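Local structure of nsp9 (5YM6) at residues Leu84-Asn89 with Leu93-Val98. The protein probably binds single-stranded RNA or DNA as part of the coronavirus replication machinery, with dimerization enhancing its affinity for nucleic acid. Sequence-based numbering, arbitrary orientation.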
ATOM      1  N   LEU B  84       8.534  13.074  -3.782  1.00 22.15           N
ATOM      2  CA  LEU B  84       7.844  11.909  -4.314  1.00 22.46           C
ATOM      3  C   LEU B  84       6.763  12.378  -5.273  1.00 21.73           C
ATOM      4  O   LEU B  84       5.953  13.261  -4.928  1.00 23.46           O
ATOM      5  CB  LEU B  84       7.229  11.081  -3.173  1.00 22.45           C
ATOM      6  CG  LEU B  84       6.279   9.935  -3.550  1.00 24.42           C
ATOM      7  CD1 LEU B  84       7.043   8.786  -4.148  1.00 23.71           C
ATOM      8  CD2 LEU B  84       5.485   9.448  -2.327  1.00 29.78           C
ATOM      9  N   TYR B  85       6.760  11.818  -6.480  1.00 20.74           N
ATOM     10  CA  TYR B  85       5.745  12.146  -7.475  1.00 17.38           C
ATOM     11  C   TYR B  85       5.037  10.875  -7.880  1.00 19.92           C
ATOM     12  O   TYR B  85       5.695   9.943  -8.351  1.00 18.45           O
ATOM     13  CB  TYR B  85       6.340  12.743  -8.747  1.00 18.75           C
ATOM     14  CG  TYR B  85       7.177  13.994  -8.648  1.00 20.18           C
ATOM     15  CD1 TYR B  85       8.490  13.942  -8.193  1.00 19.00           C
ATOM     16  CD2 TYR B  85       6.681  15.208  -9.100  1.00 17.76           C
ATOM     17  CE1 TYR B  85       9.272  15.089  -8.146  1.00 21.42           C
ATOM     18  CE2 TYR B  85       7.463  16.349  -9.069  1.00 22.54           C
ATOM     19  CZ  TYR B  85       8.751  16.281  -8.586  1.00 21.81           C
ATOM     20  OH  TYR B  85       9.526  17.415  -8.552  1.00 24.80           O
ATOM     21  N   PHE B  86       3.716  10.829  -7.722  1.00 17.32           N
ATOM     22  CA  PHE B  86       2.958   9.722  -8.269  1.00 19.12           C
ATOM     23  C   PHE B  86       2.651   9.988  -9.728  1.00 16.89           C
ATOM     24  O   PHE B  86       2.498  11.136 -10.150  1.00 21.44           O
ATOM     25  CB  PHE B  86       1.663   9.490  -7.493  1.00 17.92           C
ATOM     26  CG  PHE B  86       1.883   8.843  -6.169  1.00 18.91           C
ATOM     27  CD1 PHE B  86       2.284   7.524  -6.102  1.00 22.54           C
ATOM     28  CD2 PHE B  86       1.727   9.559  -5.001  1.00 29.89           C
ATOM     29  CE1 PHE B  86       2.506   6.914  -4.887  1.00 25.43           C
ATOM     30  CE2 PHE B  86       1.940   8.952  -3.781  1.00 32.55           C
ATOM     31  CZ  PHE B  86       2.332   7.630  -3.732  1.00 26.85           C
ATOM     32  N   ILE B  87       2.593   8.915 -10.502  1.00 18.22           N
ATOM     33  CA  ILE B  87       2.230   9.016 -11.910  1.00 20.50           C
ATOM     34  C   ILE B  87       0.722   9.304 -11.975  1.00 20.24           C
ATOM     35  O   ILE B  87      -0.047   8.749 -11.191  1.00 21.92           O
ATOM     36  CB  ILE B  87       2.603   7.725 -12.678  1.00 23.24           C
ATOM     37  CG1 ILE B  87       4.055   7.808 -13.192  1.00 22.16           C
ATOM     38  CG2 ILE B  87       1.696   7.519 -13.885  1.00 22.81           C
ATOM     39  CD1 ILE B  87       5.095   7.955 -12.120  1.00 24.53           C
ATOM     40  N   GLN B  88       0.312  10.181 -12.885  1.00 19.12           N
ATOM     41  CA  GLN B  88      -1.080  10.617 -12.938  1.00 22.32           C
ATOM     42  C   GLN B  88      -2.020   9.426 -13.130  1.00 22.52           C
ATOM     43  O   GLN B  88      -1.737   8.528 -13.925  1.00 21.23           O
ATOM     44  CB  GLN B  88      -1.295  11.647 -14.045  1.00 21.28           C
ATOM     45  CG  GLN B  88      -2.728  12.187 -14.037  1.00 25.41           C
ATOM     46  CD  GLN B  88      -2.947  13.350 -14.981  1.00 28.12           C
ATOM     47  OE1 GLN B  88      -2.314  13.439 -16.031  1.00 35.07           O
ATOM     48  NE2 GLN B  88      -3.855  14.250 -14.608  1.00 33.99           N
ATOM     49  N   ASN B  89      -3.104   9.428 -12.354  1.00 22.68           N
ATOM     50  CA  ASN B  89      -4.188   8.442 -12.443  1.00 27.30           C
ATOM     51  C   ASN B  89      -3.833   7.054 -11.936  1.00 25.57           C
ATOM     52  O   ASN B  89      -4.579   6.101 -12.134  1.00 26.69           O
ATOM     53  CB  ASN B  89      -4.692   8.339 -13.886  1.00 27.16           C
ATOM     54  CG  ASN B  89      -5.380   9.596 -14.338  1.00 30.45           C
ATOM     55  OD1 ASN B  89      -6.044  10.272 -13.546  1.00 33.51           O
ATOM     56  ND2 ASN B  89      -5.224   9.927 -15.611  1.00 32.86           N
ATOM     57  N   LEU B  93      -4.677   1.866  -4.653  1.00 26.85           N
ATOM     58  CA  LEU B  93      -4.050   0.638  -4.142  1.00 26.42           C
ATOM     59  C   LEU B  93      -2.550   0.653  -4.422  1.00 28.73           C
ATOM     60  O   LEU B  93      -1.738   0.217  -3.604  1.00 27.15           O
ATOM     61  CB  LEU B  93      -4.658  -0.607  -4.774  1.00 24.97           C
ATOM     62  CG  LEU B  93      -4.272  -1.962  -4.172  1.00 27.49           C
ATOM     63  CD1 LEU B  93      -5.134  -2.256  -2.972  1.00 34.54           C
ATOM     64  CD2 LEU B  93      -4.441  -3.076  -5.193  1.00 36.89           C
ATOM     65  N   ASN B  94      -2.187   1.145  -5.595  1.00 25.44           N
ATOM     66  CA  ASN B  94      -0.781   1.173  -5.962  1.00 26.24           C
ATOM     67  C   ASN B  94      -0.046   2.262  -5.203  1.00 25.57           C
ATOM     68  O   ASN B  94       1.122   2.102  -4.893  1.00 26.08           O
ATOM     69  CB  ASN B  94      -0.613   1.365  -7.473  1.00 26.48           C
ATOM     70  CG  ASN B  94      -0.852   0.089  -8.248  1.00 31.74           C
ATOM     71  OD1 ASN B  94      -1.422   0.109  -9.343  1.00 39.96           O
ATOM     72  ND2 ASN B  94      -0.451  -1.039  -7.669  1.00 32.49           N
ATOM     73  N   ARG B  95      -0.730   3.365  -4.910  1.00 22.85           N
ATOM     74  CA  ARG B  95      -0.150   4.418  -4.085  1.00 26.20           C
ATOM     75  C   ARG B  95       0.171   3.845  -2.709  1.00 24.80           C
ATOM     76  O   ARG B  95       1.250   4.087  -2.163  1.00 21.98           O
ATOM     77  CB  ARG B  95      -1.089   5.623  -3.970  1.00 26.93           C
ATOM     78  CG  ARG B  95      -1.265   6.392  -5.298  1.00 27.35           C
ATOM     79  CD  ARG B  95      -2.520   7.269  -5.319  1.00 34.42           C
ATOM     80  NE  ARG B  95      -2.424   8.439  -4.448  1.00 38.03           N
ATOM     81  CZ  ARG B  95      -2.048   9.653  -4.855  1.00 40.52           C
ATOM     82  NH1 ARG B  95      -1.987  10.651  -3.982  1.00 37.86           N
ATOM     83  NH2 ARG B  95      -1.728   9.871  -6.130  1.00 36.19           N
ATOM     84  N   GLY B  96      -0.755   3.064  -2.162  1.00 24.38           N
ATOM     85  CA  GLY B  96      -0.527   2.434  -0.868  1.00 23.59           C
ATOM     86  C   GLY B  96       0.689   1.526  -0.872  1.00 24.07           C
ATOM     87  O   GLY B  96       1.460   1.522   0.076  1.00 22.39           O
ATOM     88  N   MET B  97       0.845   0.741  -1.928  1.00 19.93           N
ATOM     89  CA  MET B  97       2.017  -0.129  -2.060  1.00 24.69           C
ATOM     90  C   MET B  97       3.334   0.655  -1.951  1.00 26.74           C
ATOM     91  O   MET B  97       4.261   0.262  -1.234  1.00 28.11           O
ATOM     92  CB  MET B  97       1.981  -0.869  -3.401  1.00 22.01           C
ATOM     93  CG  MET B  97       0.966  -1.993  -3.503  1.00 26.84           C
ATOM     94  SD  MET B  97       1.403  -3.409  -2.495  1.00 25.17           S
ATOM     95  CE  MET B  97       2.936  -3.959  -3.252  1.00 32.44           C
ATOM     96  N   VAL B  98       3.408   1.769  -2.666  1.00 25.95           N
ATOM     97  CA  VAL B  98       4.635   2.574  -2.692  1.00 24.43           C
ATOM     98  C   VAL B  98       4.842   3.336  -1.385  1.00 28.08           C
ATOM     99  O   VAL B  98       5.956   3.388  -0.863  1.00 27.91           O
ATOM    100  CB  VAL B  98       4.619   3.536  -3.884  1.00 27.90           C
ATOM    101  CG1 VAL B  98       5.774   4.535  -3.812  1.00 25.57           C
ATOM    102  CG2 VAL B  98       4.693   2.743  -5.161  1.00 26.65           C
TER
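The F86 ring lies against the long side chain of R95, which passes over one of its faces. The evidence for a CH-pi contact is direct: R95 CG stands 3.9 Å from the ring centroid and only 14° off the ring normal, so the methylene stands over the face, displaced somewhat toward the rim. Further out, the guanidinium reaches the CD2 side of the ring, with R95 NH2 3.6 Å from F86 CD2. Its plane is turned 33° from that of the ring, too tilted for a parallel stack. The chain bends at chi3 after an extended chi2, which turns the guanidinium in toward F86 CD2 and CB. Contact with F86 thus runs from the R95 backbone to its terminal nitrogen, since F86 CE1 also comes within 3.7 Å of R95 CA. V98, one helical turn on, takes the ring edge: its CB is 4.1 Å from F86 CE1, close to the ring plane. V98 CG1, anti to the backbone N, meets L84 CD1 at 4.4 Å, a looser apolar contact. A long, weak ion pair from R95 NH2 to D66 OD2 may help orient the guanidinium. The arrangement joins strand 82-86 of the nsp9 beta-barrel, which lies between strands 36-44 and 69-71, to the C-terminal helix 92-105; the axes of strand 84-86 and helix 93-98 run nearly antiparallel (158°). A41 lies against L84 and F86, while V40 and F29 pack on V98; L93, R95 and M97 also pack on R95, L93 and G96 of the second subunit.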